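Local coordinates for protein hypothetical glycoside hydrolase (Parabacteroides distasonis, PDB 3TAW) that is of unknown function but is probably a glycoside hydrolase-like protein that folds as a five-bladed beta-propeller, at residues Ala278-Ala283 with Tyr317-Phe323; Leu260-Gly264 with Val322-Leu327; Gly16-Pro20 with Phe304-Asp309. All blocks are in the same frame, centred on the assembly; numbering follows the deposited sequence.

Contact 1: residues Ala278-Ala283 with Tyr317-Phe323; sequences ANSYCA and YPAGTVF
Two neighbouring propeller blades meet here: strand 281-288 of one and the chain entering strand 322-330 of the next run in the same direction, joined by a single parallel bridge, Y281 with T321 (CA-CA 4.5 Å). Y281 N donates to G320 O (3.1 Å) and V322 N to Y281 O (3.1 Å). Y317 to G320 form a type I turn whose last residue, G320, has phi/psi 94/146, where a side chain would hit the preceding carbonyl. Y281 (m, chi2 67°) points across the join and presents its ring edge to the face of Y317 (t, chi2 70°), an offset T-shaped pair with centroids 5.3 Å apart and planes at 85°. F323 (t), with its CD1 3.9 Å from Y281 CD2, completes the aromatic cluster. A319, whose small methyl fits against the loop, sets its CB 3.6 Å from N279 CB. The Y317 hydroxyl donates to N279 O (OH-O 2.6 Å). Y317 thus serves twice: its ring packs against Y281 while its hydroxyl satisfies the N279 carbonyl.

Contact 2: residues Leu260-Gly264 with Val322-Leu327; sequences LLYNG and VFVEGL. With EDO (1,2-ethanediol), chain I.
N263 lays its carboxamide over one face of the F323 ring, CG to CD1 3.6 Å, and with chi1 m and chi2 -69° reaches the backbone of V324. Its OD1 accepts from V324 N (2.8 Å) and its ND2 donates to V324 O (3.1 Å, almost linear). Asparagine suits this place because a primary amide offers both a donor and an acceptor, as a neighbouring strand's backbone would. A water bridges N263 OD1 (2.8 Å) and V322 O (2.9 Å), two acceptors that cannot bond directly. Strands 260-264 and 322-327 run roughly antiparallel at -150°, axes 6.5 Å apart at closest, with N263 nearest F323 (CA-CA 6.1 Å). L261 (m, p) packs its CB on V324 CG2 at 4.3 Å and its CD2 on L327 CD2 (L327 t, p) at 4.2 Å. E325 and G326 form a classic beta bulge against strand 333-340. Side-chain pairing of this kind joins two blades of the propeller, the second strand of one blade facing the innermost strand of the next.

Contact 3: residues Gly16-Pro20 with Phe304-Asp309; sequences GFERP and FLQPTD
Both segments are irregular and run side by side in roughly the same direction, F17 being nearest L305 (CA-CA 7.9 Å) and R19 nearest D309 (9.9 Å). This brings an N-terminal loop of the five-bladed propeller against the linker that leads from strand 296-299 to strand 322-330. G16 has left-handed backbone angles (82/13) at which a CB would clash with the preceding carbonyl; after it the chain is extended, so F17 and R19 point toward the linker and E18 away. F17 (m) meets F304 (p) obliquely, CD2 to CE2 3.8 Å, with centroids 6.0 Å apart: two flat apolar rings that close this end against L336 of strand 333-340. R19 (chi1 m, chi2 and chi3 t) is long enough to cross the wider gap. Its NH2 makes a weak hydrogen bond to Q306 O (2.9 Å) and a salt bridge to E312 of helix 310-313 in this linker, while its NH1 lies 3.9 Å from L305 CD1. T308 OG1 also donates to Q306 O (2.9 Å), so that carbonyl is shared. A water accepts from both R19 NH1 (3.2 Å) and Q306 N (3.1 Å).

In the fold
Along the chain come 16-20, then 260-264, 278-283 and 304-309, and lastly 317-327, where contacts 1 and 2 overlap in V322 and F323. Their centres lie 11 to 13 Å apart. Strands 257-265 and 281-288 are neighbours in one blade, so contacts 1 and 2 fasten successive strands of that blade to strand 322-330 of the next. Contact 3 adds the linker between these blades: F304 N and L305 O pair with A283 O and N (both 2.9 Å, probable hydrogen bonds), and V322 CG2 packs on L305 O. A backbone hydrogen bond between E18 and V349 of the last blade holds 16-20 there, consistent with joining an early part of the chain to its end.

Contact 1: residues Ala278-Ala283 with Tyr317-Phe323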
ATOM      1  N   ALA A 278      -9.696  -7.077  19.015  1.00 20.99           N
ATOM      2  CA  ALA A 278     -10.784  -6.361  18.376  1.00 20.91           C
ATOM      3  C   ALA A 278     -10.268  -5.139  17.637  1.00 20.23           C
ATOM      4  O   ALA A 278      -9.435  -4.423  18.173  1.00 20.05           O
ATOM      5  CB  ALA A 278     -11.810  -5.932  19.448  1.00 21.86           C
ATOM      6  N   ASN A 279     -10.763  -4.932  16.417  1.00 19.60           N
ATOM      7  CA  ASN A 279     -10.453  -3.781  15.562  1.00 19.09           C
ATOM      8  C   ASN A 279      -9.014  -3.714  15.046  1.00 17.65           C
ATOM      9  O   ASN A 279      -8.649  -2.773  14.359  1.00 17.65           O
ATOM     10  CB  ASN A 279     -10.842  -2.467  16.254  1.00 19.63           C
ATOM     11  CG  ASN A 279     -12.336  -2.329  16.442  1.00 20.57           C
ATOM     12  OD1 ASN A 279     -13.114  -2.575  15.509  1.00 21.20           O
ATOM     13  ND2 ASN A 279     -12.764  -1.907  17.660  1.00 21.30           N
ATOM     14  N   SER A 280      -8.195  -4.716  15.356  1.00 17.88           N
ATOM     15  CA  SER A 280      -6.797  -4.669  14.907  1.00 17.28           C
ATOM     16  C   SER A 280      -6.701  -5.043  13.441  1.00 16.20           C
ATOM     17  O   SER A 280      -7.550  -5.781  12.928  1.00 15.65           O
ATOM     18  CB  SER A 280      -5.903  -5.570  15.764  1.00 18.46           C
ATOM     19  OG  SER A 280      -6.158  -6.957  15.560  1.00 19.32           O
ATOM     20  N   TYR A 281      -5.660  -4.536  12.778  1.00 15.37           N
ATOM     21  CA  TYR A 281      -5.341  -4.941  11.407  1.00 15.15           C
ATOM     22  C   TYR A 281      -4.182  -5.935  11.426  1.00 14.85           C
ATOM     23  O   TYR A 281      -3.052  -5.591  11.842  1.00 14.77           O
ATOM     24  CB  TYR A 281      -4.951  -3.737  10.558  1.00 14.73           C
ATOM     25  CG  TYR A 281      -6.027  -2.743  10.160  1.00 15.02           C
ATOM     26  CD1 TYR A 281      -6.667  -1.948  11.102  1.00 15.53           C
ATOM     27  CD2 TYR A 281      -6.317  -2.515   8.820  1.00 14.77           C
ATOM     28  CE1 TYR A 281      -7.616  -0.991  10.727  1.00 15.79           C
ATOM     29  CE2 TYR A 281      -7.253  -1.573   8.434  1.00 14.97           C
ATOM     30  CZ  TYR A 281      -7.884  -0.795   9.380  1.00 15.64           C
ATOM     31  OH  TYR A 281      -8.787   0.151   8.988  1.00 16.45           O
ATOM     32  N   CYS A 282      -4.455  -7.157  10.967  1.00 14.59           N
ATOM     33  CA  CYS A 282      -3.459  -8.214  10.836  1.00 14.56           C
ATOM     34  C   CYS A 282      -3.408  -8.579   9.365  1.00 14.02           C
ATOM     35  O   CYS A 282      -4.419  -8.519   8.693  1.00 13.54           O
ATOM     36  CB  CYS A 282      -3.862  -9.435  11.645  1.00 15.64           C
ATOM     37  SG  CYS A 282      -4.126  -9.106  13.413  1.00 17.19           S
ATOM     38  N   ALA A 283      -2.238  -8.981   8.880  1.00 13.07           N
ATOM     39  CA  ALA A 283      -2.055  -9.145   7.456  1.00 12.75           C
ATOM     40  C   ALA A 283      -2.326 -10.572   6.988  1.00 12.86           C
ATOM     41  O   ALA A 283      -1.867 -11.517   7.596  1.00 13.43           O
ATOM     42  CB  ALA A 283      -0.613  -8.693   7.063  1.00 11.87           C
ATOM     43  N   TYR A 317      -3.556   4.901  15.617  1.00 18.16           N
ATOM     44  CA  TYR A 317      -4.664   3.965  15.545  1.00 18.51           C
ATOM     45  C   TYR A 317      -4.614   3.124  16.811  1.00 18.98           C
ATOM     46  O   TYR A 317      -3.698   2.325  16.989  1.00 18.06           O
ATOM     47  CB  TYR A 317      -4.555   3.083  14.303  1.00 17.83           C
ATOM     48  CG  TYR A 317      -5.763   2.184  14.145  1.00 18.09           C
ATOM     49  CD1 TYR A 317      -7.006   2.719  13.813  1.00 19.04           C
ATOM     50  CD2 TYR A 317      -5.679   0.828  14.408  1.00 17.68           C
ATOM     51  CE1 TYR A 317      -8.138   1.915  13.731  1.00 19.25           C
ATOM     52  CE2 TYR A 317      -6.796   0.003  14.300  1.00 18.12           C
ATOM     53  CZ  TYR A 317      -8.015   0.553  13.951  1.00 18.96           C
ATOM     54  OH  TYR A 317      -9.117  -0.258  13.841  1.00 19.78           O
ATOM     55  N   PRO A 318      -5.591   3.310  17.706  1.00 20.47           N
ATOM     56  CA  PRO A 318      -5.438   2.689  19.020  1.00 21.02           C
ATOM     57  C   PRO A 318      -5.491   1.162  19.098  1.00 20.50           C
ATOM     58  O   PRO A 318      -4.904   0.605  20.021  1.00 21.04           O
ATOM     59  CB  PRO A 318      -6.573   3.304  19.865  1.00 22.63           C
ATOM     60  CG  PRO A 318      -7.420   4.099  18.936  1.00 23.12           C
ATOM     61  CD  PRO A 318      -6.710   4.276  17.640  1.00 21.52           C
ATOM     62  N   ALA A 319      -6.184   0.495  18.168  1.00 19.03           N
ATOM     63  CA  ALA A 319      -6.367  -0.963  18.241  1.00 18.93           C
ATOM     64  C   ALA A 319      -5.212  -1.736  17.610  1.00 18.31           C
ATOM     65  O   ALA A 319      -5.158  -2.948  17.712  1.00 18.15           O
ATOM     66  CB  ALA A 319      -7.689  -1.375  17.573  1.00 18.69           C
ATOM     67  N   GLY A 320      -4.288  -1.025  16.968  1.00 17.46           N
ATOM     68  CA  GLY A 320      -3.077  -1.621  16.409  1.00 16.95           C
ATOM     69  C   GLY A 320      -3.180  -2.003  14.945  1.00 16.40           C
ATOM     70  O   GLY A 320      -4.246  -2.406  14.471  1.00 15.90           O
ATOM     71  N   THR A 321      -2.061  -1.872  14.231  1.00 15.67           N
ATOM     72  CA  THR A 321      -1.957  -2.392  12.871  1.00 14.89           C
ATOM     73  C   THR A 321      -0.548  -2.924  12.608  1.00 14.55           C
ATOM     74  O   THR A 321       0.436  -2.504  13.231  1.00 14.59           O
ATOM     75  CB  THR A 321      -2.226  -1.319  11.748  1.00 14.76           C
ATOM     76  OG1 THR A 321      -1.086  -0.469  11.618  1.00 14.41           O
ATOM     77  CG2 THR A 321      -3.460  -0.469  12.011  1.00 14.41           C
ATOM     78  N   VAL A 322      -0.486  -3.863  11.682  1.00 13.51           N
ATOM     79  CA  VAL A 322       0.738  -4.159  10.948  1.00 13.23           C
ATOM     80  C   VAL A 322       0.304  -4.082   9.494  1.00 12.94           C
ATOM     81  O   VAL A 322      -0.084  -5.090   8.871  1.00 13.28           O
ATOM     82  CB  VAL A 322       1.403  -5.506  11.361  1.00 13.16           C
ATOM     83  CG1 VAL A 322       1.999  -5.379  12.743  1.00 13.32           C
ATOM     84  CG2 VAL A 322       0.444  -6.714  11.293  1.00 13.23           C
ATOM     85  N   PHE A 323       0.364  -2.854   8.955  1.00 12.37           N
ATOM     86  CA  PHE A 323      -0.300  -2.515   7.708  1.00 12.05           C
ATOM     87  C   PHE A 323       0.685  -2.671   6.550  1.00 11.70           C
ATOM     88  O   PHE A 323       1.522  -1.797   6.288  1.00 11.84           O
ATOM     89  CB  PHE A 323      -0.866  -1.089   7.773  1.00 12.07           C
ATOM     90  CG  PHE A 323      -1.883  -0.803   6.705  1.00 12.24           C
ATOM     91  CD1 PHE A 323      -3.209  -1.206   6.850  1.00 12.70           C
ATOM     92  CD2 PHE A 323      -1.491  -0.182   5.526  1.00 12.04           C
ATOM     93  CE1 PHE A 323      -4.137  -0.952   5.848  1.00 12.50           C
ATOM     94  CE2 PHE A 323      -2.412   0.076   4.517  1.00 12.19           C
ATOM     95  CZ  PHE A 323      -3.721  -0.302   4.673  1.00 12.33           C
TER

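Contact 2: residues Leu260-Gly264 with Val322-Leu327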
ATOM      1  N   LEU A 260      -1.587 -12.043  -3.395  1.00 11.50           N
ATOM      2  CA  LEU A 260      -1.968 -10.723  -2.911  1.00 11.35           C
ATOM      3  C   LEU A 260      -1.841 -10.664  -1.401  1.00 11.55           C
ATOM      4  O   LEU A 260      -2.542 -11.376  -0.695  1.00 11.72           O
ATOM      5  CB  LEU A 260      -3.402 -10.390  -3.326  1.00 11.27           C
ATOM      6  CG  LEU A 260      -4.006  -9.085  -2.804  1.00 11.29           C
ATOM      7  CD1 LEU A 260      -3.262  -7.869  -3.443  1.00 11.22           C
ATOM      8  CD2 LEU A 260      -5.572  -9.013  -3.006  1.00 11.61           C
ATOM      9  N   LEU A 261      -0.921  -9.836  -0.909  1.00 11.40           N
ATOM     10  CA  LEU A 261      -0.851  -9.517   0.499  1.00 11.37           C
ATOM     11  C   LEU A 261      -1.868  -8.410   0.785  1.00 11.33           C
ATOM     12  O   LEU A 261      -1.971  -7.430   0.044  1.00 11.86           O
ATOM     13  CB  LEU A 261       0.558  -9.064   0.898  1.00 11.35           C
ATOM     14  CG  LEU A 261       1.602 -10.134   1.229  1.00 11.56           C
ATOM     15  CD1 LEU A 261       1.851 -11.116   0.063  1.00 11.70           C
ATOM     16  CD2 LEU A 261       2.949  -9.540   1.670  1.00 11.87           C
ATOM     17  N   TYR A 262      -2.628  -8.582   1.857  1.00 11.65           N
ATOM     18  CA  TYR A 262      -3.672  -7.614   2.206  1.00 11.60           C
ATOM     19  C   TYR A 262      -3.805  -7.510   3.716  1.00 11.75           C
ATOM     20  O   TYR A 262      -3.221  -8.305   4.466  1.00 12.07           O
ATOM     21  CB  TYR A 262      -4.984  -7.985   1.502  1.00 11.99           C
ATOM     22  CG  TYR A 262      -5.704  -9.184   2.070  1.00 12.55           C
ATOM     23  CD1 TYR A 262      -5.408 -10.480   1.633  1.00 12.63           C
ATOM     24  CD2 TYR A 262      -6.697  -9.040   3.042  1.00 13.12           C
ATOM     25  CE1 TYR A 262      -6.057 -11.562   2.142  1.00 13.22           C
ATOM     26  CE2 TYR A 262      -7.364 -10.137   3.555  1.00 12.94           C
ATOM     27  CZ  TYR A 262      -7.040 -11.401   3.101  1.00 13.27           C
ATOM     28  OH  TYR A 262      -7.680 -12.500   3.593  1.00 14.05           O
ATOM     29  N   ASN A 263      -4.560  -6.512   4.138  1.00 11.82           N
ATOM     30  CA  ASN A 263      -4.742  -6.136   5.520  1.00 12.34           C
ATOM     31  C   ASN A 263      -6.181  -6.366   5.961  1.00 13.09           C
ATOM     32  O   ASN A 263      -7.111  -5.824   5.364  1.00 13.38           O
ATOM     33  CB  ASN A 263      -4.368  -4.672   5.646  1.00 12.29           C
ATOM     34  CG  ASN A 263      -2.910  -4.435   5.267  1.00 12.16           C
ATOM     35  OD1 ASN A 263      -2.016  -4.875   5.992  1.00 12.33           O
ATOM     36  ND2 ASN A 263      -2.661  -3.784   4.115  1.00 11.70           N
ATOM     37  N   GLY A 264      -6.341  -7.201   6.969  1.00 13.97           N
ATOM     38  CA  GLY A 264      -7.658  -7.544   7.506  1.00 14.42           C
ATOM     39  C   GLY A 264      -7.930  -6.808   8.780  1.00 15.41           C
ATOM     40  O   GLY A 264      -7.096  -6.833   9.680  1.00 17.29           O
ATOM     41  N   VAL A 322      -0.486  -3.863  11.682  1.00 13.51           N
ATOM     42  CA  VAL A 322       0.738  -4.159  10.948  1.00 13.23           C
ATOM     43  C   VAL A 322       0.304  -4.082   9.494  1.00 12.94           C
ATOM     44  O   VAL A 322      -0.084  -5.090   8.871  1.00 13.28           O
ATOM     45  CB  VAL A 322       1.403  -5.506  11.361  1.00 13.16           C
ATOM     46  CG1 VAL A 322       1.999  -5.379  12.743  1.00 13.32           C
ATOM     47  CG2 VAL A 322       0.444  -6.714  11.293  1.00 13.23           C
ATOM     48  N   PHE A 323       0.364  -2.854   8.955  1.00 12.37           N
ATOM     49  CA  PHE A 323      -0.300  -2.515   7.708  1.00 12.05           C
ATOM     50  C   PHE A 323       0.685  -2.671   6.550  1.00 11.70           C
ATOM     51  O   PHE A 323       1.522  -1.797   6.288  1.00 11.84           O
ATOM     52  CB  PHE A 323      -0.866  -1.089   7.773  1.00 12.07           C
ATOM     53  CG  PHE A 323      -1.883  -0.803   6.705  1.00 12.24           C
ATOM     54  CD1 PHE A 323      -3.209  -1.206   6.850  1.00 12.70           C
ATOM     55  CD2 PHE A 323      -1.491  -0.182   5.526  1.00 12.04           C
ATOM     56  CE1 PHE A 323      -4.137  -0.952   5.848  1.00 12.50           C
ATOM     57  CE2 PHE A 323      -2.412   0.076   4.517  1.00 12.19           C
ATOM     58  CZ  PHE A 323      -3.721  -0.302   4.673  1.00 12.33           C
ATOM     59  N   VAL A 324       0.608  -3.825   5.896  1.00 11.24           N
ATOM     60  CA  VAL A 324       1.582  -4.209   4.889  1.00 10.57           C
ATOM     61  C   VAL A 324       1.365  -3.430   3.620  1.00 10.57           C
ATOM     62  O   VAL A 324       0.253  -3.316   3.146  1.00 10.23           O
ATOM     63  CB  VAL A 324       1.610  -5.737   4.657  1.00 10.46           C
ATOM     64  CG1 VAL A 324       2.092  -6.437   5.948  1.00 10.59           C
ATOM     65  CG2 VAL A 324       0.255  -6.251   4.177  1.00 10.59           C
ATOM     66  N   GLU A 325       2.446  -2.868   3.066  1.00 10.48           N
ATOM     67  CA  GLU A 325       2.272  -1.925   1.951  1.00 10.49           C
ATOM     68  C   GLU A 325       3.441  -1.778   0.987  1.00 10.30           C
ATOM     69  O   GLU A 325       3.245  -1.303  -0.137  1.00 10.70           O
ATOM     70  CB  GLU A 325       1.886  -0.557   2.542  1.00 10.88           C
ATOM     71  CG  GLU A 325       1.459   0.502   1.518  1.00 11.26           C
ATOM     72  CD  GLU A 325       0.785   1.722   2.166  1.00 12.37           C
ATOM     73  OE1 GLU A 325       0.262   1.594   3.290  1.00 13.51           O
ATOM     74  OE2 GLU A 325       0.793   2.834   1.556  1.00 12.72           O
ATOM     75  N   GLY A 326       4.656  -2.126   1.433  1.00 10.07           N
ATOM     76  CA  GLY A 326       5.865  -2.102   0.609  1.00 10.06           C
ATOM     77  C   GLY A 326       6.545  -3.473   0.651  1.00 10.13           C
ATOM     78  O   GLY A 326       6.623  -4.102   1.695  1.00 10.12           O
ATOM     79  N   LEU A 327       7.032  -3.946  -0.489  1.00 10.02           N
ATOM     80  CA  LEU A 327       7.630  -5.278  -0.581  1.00 10.15           C
ATOM     81  C   LEU A 327       8.658  -5.296  -1.698  1.00 10.34           C
ATOM     82  O   LEU A 327       8.324  -4.946  -2.837  1.00 10.75           O
ATOM     83  CB  LEU A 327       6.547  -6.328  -0.820  1.00 10.00           C
ATOM     84  CG  LEU A 327       7.026  -7.773  -0.954  1.00 10.20           C
ATOM     85  CD1 LEU A 327       7.794  -8.247   0.320  1.00 10.07           C
ATOM     86  CD2 LEU A 327       5.823  -8.704  -1.267  1.00 10.46           C
TER
HETATM   87  C1  EDO I 394       8.204  -2.756  -5.777  1.00 13.52           C
HETATM   88  O1  EDO I 394       8.955  -2.461  -6.973  1.00 14.30           O
HETATM   89  C2  EDO I 394       7.252  -3.946  -5.982  1.00 13.50           C
HETATM   90  O2  EDO I 394       6.559  -4.343  -4.772  1.00 12.64           O
HETATM   91  O   HOH W   1      -2.875  -5.712   8.480  1.00 14.55           O

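Contact 3: residues Gly16-Pro20 with Phe304-Asp309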
ATOM      1  N   GLY A  16       7.407 -16.909   6.281  1.00 17.53           N
ATOM      2  CA  GLY A  16       8.782 -16.952   6.752  1.00 17.69           C
ATOM      3  C   GLY A  16       9.301 -15.584   7.207  1.00 17.18           C
ATOM      4  O   GLY A  16      10.502 -15.415   7.410  1.00 17.36           O
ATOM      5  N   PHE A  17       8.406 -14.612   7.376  1.00 16.91           N
ATOM      6  CA  PHE A  17       8.840 -13.277   7.782  1.00 16.43           C
ATOM      7  C   PHE A  17       9.235 -13.226   9.253  1.00 17.58           C
ATOM      8  O   PHE A  17       8.582 -13.840  10.104  1.00 18.04           O
ATOM      9  CB  PHE A  17       7.771 -12.226   7.489  1.00 15.34           C
ATOM     10  CG  PHE A  17       7.712 -11.839   6.056  1.00 14.70           C
ATOM     11  CD1 PHE A  17       8.715 -11.061   5.507  1.00 14.34           C
ATOM     12  CD2 PHE A  17       6.678 -12.285   5.237  1.00 14.34           C
ATOM     13  CE1 PHE A  17       8.679 -10.698   4.168  1.00 13.95           C
ATOM     14  CE2 PHE A  17       6.631 -11.932   3.906  1.00 14.05           C
ATOM     15  CZ  PHE A  17       7.632 -11.140   3.357  1.00 13.81           C
ATOM     16  N   GLU A  18      10.320 -12.513   9.528  1.00 17.80           N
ATOM     17  CA  GLU A  18      10.785 -12.301  10.894  1.00 19.22           C
ATOM     18  C   GLU A  18      11.220 -10.852  11.030  1.00 17.48           C
ATOM     19  O   GLU A  18      11.907 -10.318  10.164  1.00 17.09           O
ATOM     20  CB  GLU A  18      11.979 -13.195  11.225  1.00 21.96           C
ATOM     21  CG  GLU A  18      11.766 -14.648  10.886  1.00 25.01           C
ATOM     22  CD  GLU A  18      12.837 -15.559  11.447  1.00 28.87           C
ATOM     23  OE1 GLU A  18      13.860 -15.065  11.966  1.00 32.73           O
ATOM     24  OE2 GLU A  18      12.633 -16.786  11.383  1.00 34.89           O
ATOM     25  N   ARG A  19      10.807 -10.219  12.117  1.00 16.82           N
ATOM     26  CA  ARG A  19      11.331  -8.902  12.473  1.00 16.56           C
ATOM     27  C   ARG A  19      12.793  -9.053  12.886  1.00 17.18           C
ATOM     28  O   ARG A  19      13.090  -9.821  13.789  1.00 17.32           O
ATOM     29  CB  ARG A  19      10.558  -8.334  13.664  1.00 16.77           C
ATOM     30  CG  ARG A  19       9.076  -8.121  13.417  1.00 16.20           C
ATOM     31  CD  ARG A  19       8.320  -8.033  14.740  1.00 16.49           C
ATOM     32  NE  ARG A  19       6.902  -7.705  14.579  1.00 15.99           N
ATOM     33  CZ  ARG A  19       5.962  -8.586  14.256  1.00 16.71           C
ATOM     34  NH1 ARG A  19       6.263  -9.865  14.053  1.00 16.97           N
ATOM     35  NH2 ARG A  19       4.698  -8.206  14.143  1.00 16.37           N
ATOM     36  N   PRO A  20      13.719  -8.325  12.249  1.00 17.26           N
ATOM     37  CA  PRO A  20      15.114  -8.453  12.716  1.00 18.34           C
ATOM     38  C   PRO A  20      15.223  -7.963  14.134  1.00 19.01           C
ATOM     39  O   PRO A  20      14.638  -6.930  14.471  1.00 18.16           O
ATOM     40  CB  PRO A  20      15.898  -7.535  11.759  1.00 18.15           C
ATOM     41  CG  PRO A  20      14.992  -7.392  10.557  1.00 17.43           C
ATOM     42  CD  PRO A  20      13.599  -7.376  11.126  1.00 17.21           C
ATOM     43  N   PHE A 304      -0.504 -13.815   8.625  1.00 15.36           N
ATOM     44  CA  PHE A 304       0.914 -14.191   8.581  1.00 15.49           C
ATOM     45  C   PHE A 304       1.736 -13.153   9.347  1.00 15.79           C
ATOM     46  O   PHE A 304       2.900 -13.378   9.599  1.00 17.17           O
ATOM     47  CB  PHE A 304       1.444 -14.348   7.165  1.00 15.28           C
ATOM     48  CG  PHE A 304       1.638 -13.063   6.429  1.00 14.25           C
ATOM     49  CD1 PHE A 304       0.590 -12.460   5.774  1.00 14.16           C
ATOM     50  CD2 PHE A 304       2.878 -12.463   6.366  1.00 14.46           C
ATOM     51  CE1 PHE A 304       0.765 -11.265   5.107  1.00 13.48           C
ATOM     52  CE2 PHE A 304       3.071 -11.279   5.681  1.00 13.92           C
ATOM     53  CZ  PHE A 304       2.006 -10.677   5.043  1.00 13.84           C
ATOM     54  N   LEU A 305       1.110 -12.043   9.718  1.00 15.42           N
ATOM     55  CA  LEU A 305       1.755 -10.990  10.515  1.00 15.46           C
ATOM     56  C   LEU A 305       0.678 -10.347  11.383  1.00 15.77           C
ATOM     57  O   LEU A 305      -0.397 -10.060  10.887  1.00 15.20           O
ATOM     58  CB  LEU A 305       2.373  -9.942   9.602  1.00 14.86           C
ATOM     59  CG  LEU A 305       3.372  -8.937  10.201  1.00 15.27           C
ATOM     60  CD1 LEU A 305       4.709  -9.619  10.523  1.00 15.59           C
ATOM     61  CD2 LEU A 305       3.592  -7.766   9.218  1.00 14.57           C
ATOM     62  N   GLN A 306       0.968 -10.126  12.664  1.00 16.07           N
ATOM     63  CA  GLN A 306       0.005  -9.498  13.573  1.00 17.04           C
ATOM     64  C   GLN A 306       0.736  -8.548  14.521  1.00 16.73           C
ATOM     65  O   GLN A 306       1.942  -8.701  14.731  1.00 16.31           O
ATOM     66  CB  GLN A 306      -0.771 -10.564  14.378  1.00 18.50           C
ATOM     67  CG  GLN A 306       0.070 -11.328  15.392  1.00 20.64           C
ATOM     68  CD  GLN A 306      -0.762 -12.253  16.290  1.00 22.94           C
ATOM     69  OE1 GLN A 306      -0.551 -13.455  16.281  1.00 28.45           O
ATOM     70  NE2 GLN A 306      -1.698 -11.700  17.046  1.00 22.87           N
ATOM     71  N   PRO A 307       0.021  -7.546  15.054  1.00 16.94           N
ATOM     72  CA  PRO A 307       0.678  -6.653  16.023  1.00 17.41           C
ATOM     73  C   PRO A 307       1.253  -7.431  17.205  1.00 18.49           C
ATOM     74  O   PRO A 307       0.550  -8.235  17.841  1.00 19.39           O
ATOM     75  CB  PRO A 307      -0.434  -5.710  16.442  1.00 17.64           C
ATOM     76  CG  PRO A 307      -1.343  -5.671  15.269  1.00 17.17           C
ATOM     77  CD  PRO A 307      -1.353  -7.093  14.756  1.00 17.00           C
ATOM     78  N   THR A 308       2.530  -7.186  17.482  1.00 18.69           N
ATOM     79  CA  THR A 308       3.285  -7.942  18.479  1.00 20.00           C
ATOM     80  C   THR A 308       4.043  -7.004  19.401  1.00 20.46           C
ATOM     81  O   THR A 308       3.872  -7.067  20.622  1.00 21.34           O
ATOM     82  CB  THR A 308       4.239  -8.912  17.789  1.00 20.02           C
ATOM     83  OG1 THR A 308       3.465  -9.762  16.907  1.00 20.47           O
ATOM     84  CG2 THR A 308       5.010  -9.767  18.810  1.00 21.04           C
ATOM     85  N   ASP A 309       4.870  -6.131  18.829  1.00 19.72           N
ATOM     86  CA  ASP A 309       5.553  -5.106  19.623  1.00 20.35           C
ATOM     87  C   ASP A 309       4.578  -3.998  20.046  1.00 19.72           C
ATOM     88  O   ASP A 309       3.563  -3.772  19.395  1.00 18.61           O
ATOM     89  CB  ASP A 309       6.759  -4.541  18.860  1.00 20.57           C
ATOM     90  CG  ASP A 309       7.865  -5.561  18.711  1.00 21.95           C
ATOM     91  OD1 ASP A 309       8.032  -6.349  19.661  1.00 23.32           O
ATOM     92  OD2 ASP A 309       8.549  -5.606  17.656  1.00 22.32           O
TER
HETATM   93  O   HOH W   2       5.329 -14.791   7.821  1.00 18.21           O
HETATM   94  O   HOH W   3       3.573 -11.477  13.660  1.00 15.85           O